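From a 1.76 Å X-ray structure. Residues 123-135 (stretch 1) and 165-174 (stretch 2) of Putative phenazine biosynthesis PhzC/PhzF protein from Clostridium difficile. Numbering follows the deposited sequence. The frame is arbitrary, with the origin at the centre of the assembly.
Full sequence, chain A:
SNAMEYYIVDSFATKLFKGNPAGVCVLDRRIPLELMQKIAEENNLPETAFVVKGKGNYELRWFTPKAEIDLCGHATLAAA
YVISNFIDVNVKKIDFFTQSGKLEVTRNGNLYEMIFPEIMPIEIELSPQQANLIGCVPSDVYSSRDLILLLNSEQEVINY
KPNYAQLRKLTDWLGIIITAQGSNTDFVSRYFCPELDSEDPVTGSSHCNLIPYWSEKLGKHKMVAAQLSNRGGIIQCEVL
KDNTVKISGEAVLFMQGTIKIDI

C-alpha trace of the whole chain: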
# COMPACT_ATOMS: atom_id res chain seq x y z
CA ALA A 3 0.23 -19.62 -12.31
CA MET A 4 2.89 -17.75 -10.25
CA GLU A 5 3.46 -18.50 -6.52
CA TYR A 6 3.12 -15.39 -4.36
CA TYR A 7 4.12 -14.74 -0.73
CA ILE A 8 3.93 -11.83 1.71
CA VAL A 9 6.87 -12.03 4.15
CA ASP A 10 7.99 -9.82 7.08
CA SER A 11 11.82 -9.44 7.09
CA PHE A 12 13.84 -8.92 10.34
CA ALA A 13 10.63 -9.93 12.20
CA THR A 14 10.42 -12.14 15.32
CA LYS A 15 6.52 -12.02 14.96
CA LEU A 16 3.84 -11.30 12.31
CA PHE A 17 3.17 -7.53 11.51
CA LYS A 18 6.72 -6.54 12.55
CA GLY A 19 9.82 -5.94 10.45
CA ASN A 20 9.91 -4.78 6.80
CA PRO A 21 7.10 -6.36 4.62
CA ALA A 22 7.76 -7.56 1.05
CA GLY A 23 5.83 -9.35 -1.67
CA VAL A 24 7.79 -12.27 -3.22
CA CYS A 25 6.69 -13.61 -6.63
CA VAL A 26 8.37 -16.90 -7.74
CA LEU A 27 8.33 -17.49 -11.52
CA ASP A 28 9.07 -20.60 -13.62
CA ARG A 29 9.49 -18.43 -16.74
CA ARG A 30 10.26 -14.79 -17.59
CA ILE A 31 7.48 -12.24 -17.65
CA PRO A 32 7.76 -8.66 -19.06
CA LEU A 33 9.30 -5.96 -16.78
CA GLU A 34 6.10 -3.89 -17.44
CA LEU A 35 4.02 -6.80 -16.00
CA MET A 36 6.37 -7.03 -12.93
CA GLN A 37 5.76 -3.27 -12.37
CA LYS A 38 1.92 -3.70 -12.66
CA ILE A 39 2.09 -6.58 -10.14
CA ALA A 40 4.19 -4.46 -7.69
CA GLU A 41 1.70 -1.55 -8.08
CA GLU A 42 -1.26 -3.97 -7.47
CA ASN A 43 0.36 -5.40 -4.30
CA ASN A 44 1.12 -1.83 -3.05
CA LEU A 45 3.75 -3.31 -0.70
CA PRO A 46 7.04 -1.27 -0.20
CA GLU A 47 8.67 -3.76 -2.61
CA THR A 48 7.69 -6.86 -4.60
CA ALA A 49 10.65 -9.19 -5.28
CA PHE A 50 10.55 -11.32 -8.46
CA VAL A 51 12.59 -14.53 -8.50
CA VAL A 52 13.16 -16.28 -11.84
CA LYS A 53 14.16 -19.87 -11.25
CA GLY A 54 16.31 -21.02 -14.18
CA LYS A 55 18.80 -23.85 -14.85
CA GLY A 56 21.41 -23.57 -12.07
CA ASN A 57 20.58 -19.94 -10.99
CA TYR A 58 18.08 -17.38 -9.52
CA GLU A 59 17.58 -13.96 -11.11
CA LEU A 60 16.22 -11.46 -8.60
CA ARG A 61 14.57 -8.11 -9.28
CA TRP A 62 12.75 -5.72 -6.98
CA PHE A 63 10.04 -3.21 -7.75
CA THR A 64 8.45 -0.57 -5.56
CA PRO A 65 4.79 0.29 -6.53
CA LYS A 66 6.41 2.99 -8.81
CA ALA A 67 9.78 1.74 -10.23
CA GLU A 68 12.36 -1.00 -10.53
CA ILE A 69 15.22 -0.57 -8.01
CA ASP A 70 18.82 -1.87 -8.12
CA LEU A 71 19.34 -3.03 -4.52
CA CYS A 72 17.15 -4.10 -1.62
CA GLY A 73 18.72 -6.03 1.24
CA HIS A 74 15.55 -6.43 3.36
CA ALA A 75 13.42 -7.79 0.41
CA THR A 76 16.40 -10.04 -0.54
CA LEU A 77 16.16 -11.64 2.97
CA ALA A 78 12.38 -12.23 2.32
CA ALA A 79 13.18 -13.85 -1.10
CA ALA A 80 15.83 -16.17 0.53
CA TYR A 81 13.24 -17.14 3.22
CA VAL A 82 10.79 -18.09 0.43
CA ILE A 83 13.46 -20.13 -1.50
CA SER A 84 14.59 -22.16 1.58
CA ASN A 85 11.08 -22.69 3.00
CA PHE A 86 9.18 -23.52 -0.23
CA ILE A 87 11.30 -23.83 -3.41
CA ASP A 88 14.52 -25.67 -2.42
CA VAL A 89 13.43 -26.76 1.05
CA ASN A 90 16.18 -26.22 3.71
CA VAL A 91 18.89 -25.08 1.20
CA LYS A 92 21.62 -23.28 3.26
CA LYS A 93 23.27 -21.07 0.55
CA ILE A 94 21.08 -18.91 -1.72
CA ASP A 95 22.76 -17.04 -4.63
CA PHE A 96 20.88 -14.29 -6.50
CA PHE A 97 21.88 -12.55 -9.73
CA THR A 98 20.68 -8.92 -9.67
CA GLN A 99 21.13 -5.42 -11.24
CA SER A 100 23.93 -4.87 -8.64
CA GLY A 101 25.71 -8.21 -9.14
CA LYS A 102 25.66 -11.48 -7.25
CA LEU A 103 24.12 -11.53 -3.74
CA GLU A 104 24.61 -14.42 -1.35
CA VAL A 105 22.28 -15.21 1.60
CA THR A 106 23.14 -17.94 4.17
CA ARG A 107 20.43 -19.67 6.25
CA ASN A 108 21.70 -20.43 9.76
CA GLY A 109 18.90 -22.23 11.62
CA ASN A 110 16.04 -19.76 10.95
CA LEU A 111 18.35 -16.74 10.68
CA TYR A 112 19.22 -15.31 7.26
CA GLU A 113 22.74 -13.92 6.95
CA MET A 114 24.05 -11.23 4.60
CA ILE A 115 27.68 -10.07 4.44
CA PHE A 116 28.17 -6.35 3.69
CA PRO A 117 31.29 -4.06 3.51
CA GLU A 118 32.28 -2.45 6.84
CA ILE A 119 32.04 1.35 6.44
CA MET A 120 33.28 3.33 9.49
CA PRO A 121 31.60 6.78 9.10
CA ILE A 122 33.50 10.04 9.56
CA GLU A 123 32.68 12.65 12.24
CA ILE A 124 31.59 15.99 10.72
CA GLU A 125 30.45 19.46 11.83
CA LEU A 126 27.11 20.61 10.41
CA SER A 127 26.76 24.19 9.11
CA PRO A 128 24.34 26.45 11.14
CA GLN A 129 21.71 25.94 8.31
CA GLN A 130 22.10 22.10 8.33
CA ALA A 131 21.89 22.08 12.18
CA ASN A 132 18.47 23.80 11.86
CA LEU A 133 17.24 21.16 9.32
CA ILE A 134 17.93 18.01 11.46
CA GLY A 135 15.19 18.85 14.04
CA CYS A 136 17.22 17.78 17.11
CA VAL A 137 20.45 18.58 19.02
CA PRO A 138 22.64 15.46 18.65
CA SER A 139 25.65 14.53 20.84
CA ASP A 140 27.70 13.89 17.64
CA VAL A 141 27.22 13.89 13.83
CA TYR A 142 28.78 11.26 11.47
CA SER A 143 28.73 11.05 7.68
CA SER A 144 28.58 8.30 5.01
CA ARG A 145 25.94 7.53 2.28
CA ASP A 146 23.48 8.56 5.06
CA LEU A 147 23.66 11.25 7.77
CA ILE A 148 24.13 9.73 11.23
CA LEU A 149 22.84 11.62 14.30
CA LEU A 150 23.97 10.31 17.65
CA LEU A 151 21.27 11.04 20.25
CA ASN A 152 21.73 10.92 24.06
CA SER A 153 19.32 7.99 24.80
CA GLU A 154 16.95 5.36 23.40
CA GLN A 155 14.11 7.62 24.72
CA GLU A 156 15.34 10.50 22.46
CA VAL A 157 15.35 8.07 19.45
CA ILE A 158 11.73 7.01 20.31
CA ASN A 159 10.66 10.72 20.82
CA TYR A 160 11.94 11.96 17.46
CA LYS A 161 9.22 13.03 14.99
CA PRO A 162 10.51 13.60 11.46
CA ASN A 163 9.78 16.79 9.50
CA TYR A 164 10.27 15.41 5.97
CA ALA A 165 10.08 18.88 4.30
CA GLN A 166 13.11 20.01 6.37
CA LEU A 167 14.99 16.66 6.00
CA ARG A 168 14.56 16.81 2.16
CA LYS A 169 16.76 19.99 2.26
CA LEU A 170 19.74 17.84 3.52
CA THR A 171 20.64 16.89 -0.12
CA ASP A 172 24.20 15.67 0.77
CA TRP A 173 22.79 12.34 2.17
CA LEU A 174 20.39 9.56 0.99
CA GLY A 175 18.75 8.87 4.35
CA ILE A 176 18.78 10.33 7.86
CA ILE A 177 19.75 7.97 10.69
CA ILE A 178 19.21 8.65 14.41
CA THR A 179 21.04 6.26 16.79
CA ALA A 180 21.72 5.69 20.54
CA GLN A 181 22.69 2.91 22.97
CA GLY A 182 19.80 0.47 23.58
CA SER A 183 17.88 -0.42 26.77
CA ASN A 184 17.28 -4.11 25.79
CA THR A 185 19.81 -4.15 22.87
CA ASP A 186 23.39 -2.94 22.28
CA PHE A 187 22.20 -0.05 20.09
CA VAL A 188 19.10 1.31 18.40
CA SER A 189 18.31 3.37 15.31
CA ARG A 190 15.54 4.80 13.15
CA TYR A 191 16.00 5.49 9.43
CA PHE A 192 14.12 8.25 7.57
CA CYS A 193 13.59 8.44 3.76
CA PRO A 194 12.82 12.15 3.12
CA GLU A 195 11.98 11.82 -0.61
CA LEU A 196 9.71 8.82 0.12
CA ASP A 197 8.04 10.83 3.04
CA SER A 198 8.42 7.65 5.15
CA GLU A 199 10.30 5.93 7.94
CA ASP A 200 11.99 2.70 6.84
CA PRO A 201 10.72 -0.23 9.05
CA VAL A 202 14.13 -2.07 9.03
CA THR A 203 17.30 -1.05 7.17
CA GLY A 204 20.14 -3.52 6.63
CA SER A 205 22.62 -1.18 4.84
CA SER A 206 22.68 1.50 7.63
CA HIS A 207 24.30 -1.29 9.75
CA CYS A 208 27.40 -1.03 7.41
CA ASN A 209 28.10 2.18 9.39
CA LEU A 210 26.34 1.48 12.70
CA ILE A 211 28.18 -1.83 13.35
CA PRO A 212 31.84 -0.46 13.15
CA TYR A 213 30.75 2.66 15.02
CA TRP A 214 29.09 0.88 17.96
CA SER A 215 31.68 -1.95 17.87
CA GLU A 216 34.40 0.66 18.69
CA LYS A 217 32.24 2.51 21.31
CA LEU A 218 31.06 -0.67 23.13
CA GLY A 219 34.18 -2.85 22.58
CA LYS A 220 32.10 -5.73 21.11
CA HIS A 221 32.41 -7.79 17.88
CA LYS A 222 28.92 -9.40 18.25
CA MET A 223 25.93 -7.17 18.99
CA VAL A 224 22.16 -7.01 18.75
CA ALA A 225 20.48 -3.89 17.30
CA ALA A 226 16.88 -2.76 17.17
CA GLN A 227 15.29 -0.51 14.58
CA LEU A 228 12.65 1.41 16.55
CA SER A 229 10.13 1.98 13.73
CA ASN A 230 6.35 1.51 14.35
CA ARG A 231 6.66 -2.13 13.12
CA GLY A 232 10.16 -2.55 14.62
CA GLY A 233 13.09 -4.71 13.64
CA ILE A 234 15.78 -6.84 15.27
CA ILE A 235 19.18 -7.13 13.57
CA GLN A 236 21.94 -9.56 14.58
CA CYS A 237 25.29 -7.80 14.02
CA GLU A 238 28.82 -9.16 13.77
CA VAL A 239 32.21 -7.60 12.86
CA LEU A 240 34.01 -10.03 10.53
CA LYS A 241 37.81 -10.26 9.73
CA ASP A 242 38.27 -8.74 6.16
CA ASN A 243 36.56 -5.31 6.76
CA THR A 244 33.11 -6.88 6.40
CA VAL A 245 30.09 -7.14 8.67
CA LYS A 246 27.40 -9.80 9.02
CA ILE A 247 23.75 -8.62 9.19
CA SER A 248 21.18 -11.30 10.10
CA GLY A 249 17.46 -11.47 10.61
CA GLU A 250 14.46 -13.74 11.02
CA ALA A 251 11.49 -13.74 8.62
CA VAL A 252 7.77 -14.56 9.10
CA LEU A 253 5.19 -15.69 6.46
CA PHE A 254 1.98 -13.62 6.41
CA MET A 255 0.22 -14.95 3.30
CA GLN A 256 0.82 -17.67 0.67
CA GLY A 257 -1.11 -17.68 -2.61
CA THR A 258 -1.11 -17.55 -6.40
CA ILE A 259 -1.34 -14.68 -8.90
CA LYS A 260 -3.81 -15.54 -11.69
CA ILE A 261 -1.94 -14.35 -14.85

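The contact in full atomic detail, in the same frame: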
# COMPACT_ATOMS: atom_id res chain seq x y z
N GLU A 123 33.26 11.57 11.46
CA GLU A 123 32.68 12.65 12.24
C GLU A 123 32.73 13.97 11.47
O GLU A 123 33.77 14.30 10.91
CB GLU A 123 33.39 12.80 13.60
CG GLU A 123 32.70 13.73 14.58
CD GLU A 123 33.28 13.76 15.98
OE1 GLU A 123 34.43 13.31 16.18
OE2 GLU A 123 32.58 14.26 16.89
N ILE A 124 31.62 14.70 11.43
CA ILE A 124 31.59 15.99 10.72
C ILE A 124 30.97 17.06 11.63
O ILE A 124 30.39 16.74 12.67
CB ILE A 124 30.84 15.93 9.35
CG1 ILE A 124 29.35 15.50 9.51
CG2 ILE A 124 31.60 15.07 8.32
CD1 ILE A 124 28.39 15.88 8.35
N GLU A 125 31.07 18.31 11.20
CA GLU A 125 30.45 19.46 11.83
C GLU A 125 29.42 20.00 10.86
O GLU A 125 29.77 20.32 9.72
CB GLU A 125 31.49 20.53 12.19
CG GLU A 125 32.23 20.26 13.48
CD GLU A 125 33.52 21.04 13.67
OE1 GLU A 125 34.33 20.63 14.53
OE2 GLU A 125 33.73 22.04 12.95
N LEU A 126 28.15 20.06 11.27
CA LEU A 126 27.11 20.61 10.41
C LEU A 126 27.19 22.12 10.40
O LEU A 126 27.48 22.72 11.44
CB LEU A 126 25.71 20.19 10.87
CG LEU A 126 25.36 18.71 10.83
CD1 LEU A 126 24.01 18.48 11.43
CD2 LEU A 126 25.37 18.16 9.40
N SER A 127 26.85 22.74 9.26
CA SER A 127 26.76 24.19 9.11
C SER A 127 25.56 24.69 9.94
O SER A 127 24.63 23.91 10.15
CB SER A 127 26.59 24.56 7.64
OG SER A 127 25.33 24.10 7.16
N PRO A 128 25.52 25.98 10.37
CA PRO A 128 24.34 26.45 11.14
C PRO A 128 23.00 26.15 10.45
O PRO A 128 22.04 25.80 11.15
CB PRO A 128 24.59 27.95 11.26
CG PRO A 128 26.08 28.07 11.24
CD PRO A 128 26.53 27.05 10.24
N GLN A 129 22.93 26.22 9.09
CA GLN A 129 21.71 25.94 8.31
C GLN A 129 21.33 24.46 8.38
O GLN A 129 20.15 24.14 8.55
CB GLN A 129 21.87 26.36 6.85
CG GLN A 129 21.56 27.83 6.61
CD GLN A 129 21.92 28.26 5.20
OE1 GLN A 129 23.09 28.45 4.86
NE2 GLN A 129 20.90 28.44 4.36
N GLN A 130 22.33 23.55 8.25
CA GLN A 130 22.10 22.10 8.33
C GLN A 130 21.66 21.70 9.73
O GLN A 130 20.77 20.86 9.86
CB GLN A 130 23.36 21.31 7.93
CG GLN A 130 23.59 21.24 6.42
CD GLN A 130 24.95 20.72 6.06
OE1 GLN A 130 25.94 20.88 6.80
NE2 GLN A 130 25.05 20.10 4.89
N ALA A 131 22.24 22.34 10.77
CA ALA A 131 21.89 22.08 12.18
C ALA A 131 20.43 22.43 12.48
O ALA A 131 19.83 21.86 13.39
CB ALA A 131 22.81 22.86 13.11
N ASN A 132 19.86 23.40 11.72
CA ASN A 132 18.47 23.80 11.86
C ASN A 132 17.54 22.87 11.06
O ASN A 132 16.33 22.87 11.30
CB ASN A 132 18.28 25.26 11.43
CG ASN A 132 18.81 26.27 12.44
OD1 ASN A 132 19.08 25.96 13.61
ND2 ASN A 132 18.93 27.53 12.02
N LEU A 133 18.07 22.06 10.12
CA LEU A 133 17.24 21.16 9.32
C LEU A 133 17.05 19.77 9.95
O LEU A 133 16.10 19.07 9.60
CB LEU A 133 17.80 20.98 7.90
CG LEU A 133 17.92 22.25 7.03
CD1 LEU A 133 18.79 21.98 5.82
CD2 LEU A 133 16.55 22.81 6.65
N ILE A 134 17.96 19.36 10.86
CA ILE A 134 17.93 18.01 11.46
C ILE A 134 16.83 17.81 12.52
O ILE A 134 16.49 16.66 12.81
CB ILE A 134 19.32 17.57 11.99
CG1 ILE A 134 19.88 18.56 13.04
CG2 ILE A 134 20.29 17.32 10.81
CD1 ILE A 134 21.09 18.03 13.78
N GLY A 135 16.29 18.90 13.07
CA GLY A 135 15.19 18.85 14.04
C GLY A 135 15.49 18.18 15.36
O GLY A 135 14.62 17.52 15.93
N ALA A 165 9.83 17.68 5.11
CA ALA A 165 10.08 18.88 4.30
C ALA A 165 11.46 19.46 4.62
O ALA A 165 12.21 19.79 3.70
CB ALA A 165 8.99 19.93 4.54
N GLN A 166 11.81 19.52 5.91
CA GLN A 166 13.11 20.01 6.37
C GLN A 166 14.23 19.01 6.04
O GLN A 166 15.28 19.43 5.53
CB GLN A 166 13.08 20.31 7.89
CG GLN A 166 12.19 21.50 8.28
CD GLN A 166 12.80 22.83 7.89
OE1 GLN A 166 12.76 23.24 6.73
NE2 GLN A 166 13.36 23.53 8.86
N LEU A 167 14.00 17.71 6.27
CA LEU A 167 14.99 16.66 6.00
C LEU A 167 15.31 16.54 4.49
O LEU A 167 16.46 16.27 4.15
CB LEU A 167 14.53 15.30 6.57
CG LEU A 167 14.39 15.21 8.11
CD1 LEU A 167 13.89 13.83 8.52
CD2 LEU A 167 15.70 15.56 8.84
N ARG A 168 14.33 16.83 3.61
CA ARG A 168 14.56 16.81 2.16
C ARG A 168 15.61 17.86 1.72
O ARG A 168 16.22 17.70 0.66
CB ARG A 168 13.26 17.05 1.40
CG ARG A 168 12.49 15.78 1.12
CD ARG A 168 11.36 15.98 0.13
NE ARG A 168 10.28 16.81 0.66
CZ ARG A 168 9.28 16.37 1.42
NH1 ARG A 168 9.23 15.10 1.80
NH2 ARG A 168 8.32 17.20 1.81
N LYS A 169 15.81 18.91 2.54
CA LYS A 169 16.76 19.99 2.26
C LYS A 169 18.22 19.56 2.56
O LYS A 169 19.14 20.27 2.14
CB LYS A 169 16.39 21.27 3.02
CG LYS A 169 15.10 21.92 2.51
CD LYS A 169 14.68 23.11 3.37
CE LYS A 169 13.27 23.55 3.06
NZ LYS A 169 12.84 24.67 3.95
N LEU A 170 18.42 18.40 3.24
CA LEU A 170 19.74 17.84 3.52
C LEU A 170 20.14 16.91 2.35
O LEU A 170 20.24 15.68 2.51
CB LEU A 170 19.75 17.07 4.87
CG LEU A 170 19.44 17.89 6.13
CD1 LEU A 170 18.93 16.98 7.23
CD2 LEU A 170 20.66 18.68 6.61
N THR A 171 20.36 17.53 1.17
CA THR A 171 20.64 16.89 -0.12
C THR A 171 21.99 16.13 -0.20
O THR A 171 22.17 15.34 -1.13
CB THR A 171 20.59 17.93 -1.25
OG1 THR A 171 21.44 19.04 -0.94
CG2 THR A 171 19.16 18.42 -1.53
N ASP A 172 22.90 16.35 0.76
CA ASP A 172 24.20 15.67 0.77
C ASP A 172 24.11 14.18 1.14
O ASP A 172 25.07 13.46 0.92
CB ASP A 172 25.16 16.38 1.75
CG ASP A 172 26.23 17.25 1.12
OD1 ASP A 172 26.12 17.55 -0.10
OD2 ASP A 172 27.17 17.65 1.84
N TRP A 173 22.96 13.72 1.69
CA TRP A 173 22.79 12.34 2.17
C TRP A 173 21.52 11.68 1.61
O TRP A 173 20.56 12.37 1.28
CB TRP A 173 22.78 12.32 3.71
CG TRP A 173 24.07 12.85 4.28
CD1 TRP A 173 25.25 12.19 4.39
CD2 TRP A 173 24.33 14.21 4.66
NE1 TRP A 173 26.23 13.03 4.87
CE2 TRP A 173 25.70 14.28 5.03
CE3 TRP A 173 23.54 15.37 4.77
CZ2 TRP A 173 26.29 15.47 5.48
CZ3 TRP A 173 24.13 16.54 5.22
CH2 TRP A 173 25.48 16.59 5.58
N LEU A 174 21.53 10.33 1.50
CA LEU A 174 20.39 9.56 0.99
C LEU A 174 19.28 9.49 2.05
O LEU A 174 18.14 9.85 1.78
CB LEU A 174 20.80 8.13 0.54
CG LEU A 174 19.65 7.18 0.11
CD1 LEU A 174 18.96 7.66 -1.16
CD2 LEU A 174 20.15 5.76 -0.09
O HOH W 1 27.92 18.58 4.43

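No direct hydrogen bond joins these two stretches. Apolar packing holds them, and one water bridges their polar edge. That water accepts from Gln130 NE2 at 3.3 Å and donates to Asp172 OD2 at 2.9 Å.

Leu133 has the largest area covered by the other stretch. Its CA-to-CB bond points toward stretch 2, and its CD1 lies 3.9 Å from Leu170 CD2 and 3.8 Å from Lys169 CB. Leu170 is buried. Its side chain packs against both Leu133 and Ile134, with Leu170 CD1 3.8 Å from Ile134 CG2. Branched aliphatic chains suit this place because they fill space without needing polar partners. The backbone is close here too, with Leu133 O 3.6 Å from Leu167 CD2 and 3.7 Å from Gln166 CB.

Trp173 extends the apolar contact. Ile124 CD1 approaches its CZ2 at 3.6 Å, and Leu126 CD2 its CH2 at 4.1 Å. Gln130 NE2 also comes within 3.6 Å of Trp173 CH2.

Bonds within each stretch help place the polar chains. Gln130 N donates to Ser127 OG at 3.2 Å, capping the short helix, and Ser127 N donates to Gln130 OE1 at 3.2 Å. This leaves Gln130 NE2 for the water. In stretch 2, Lys169 NZ donates to Gln166 OE1 at 3.1 Å.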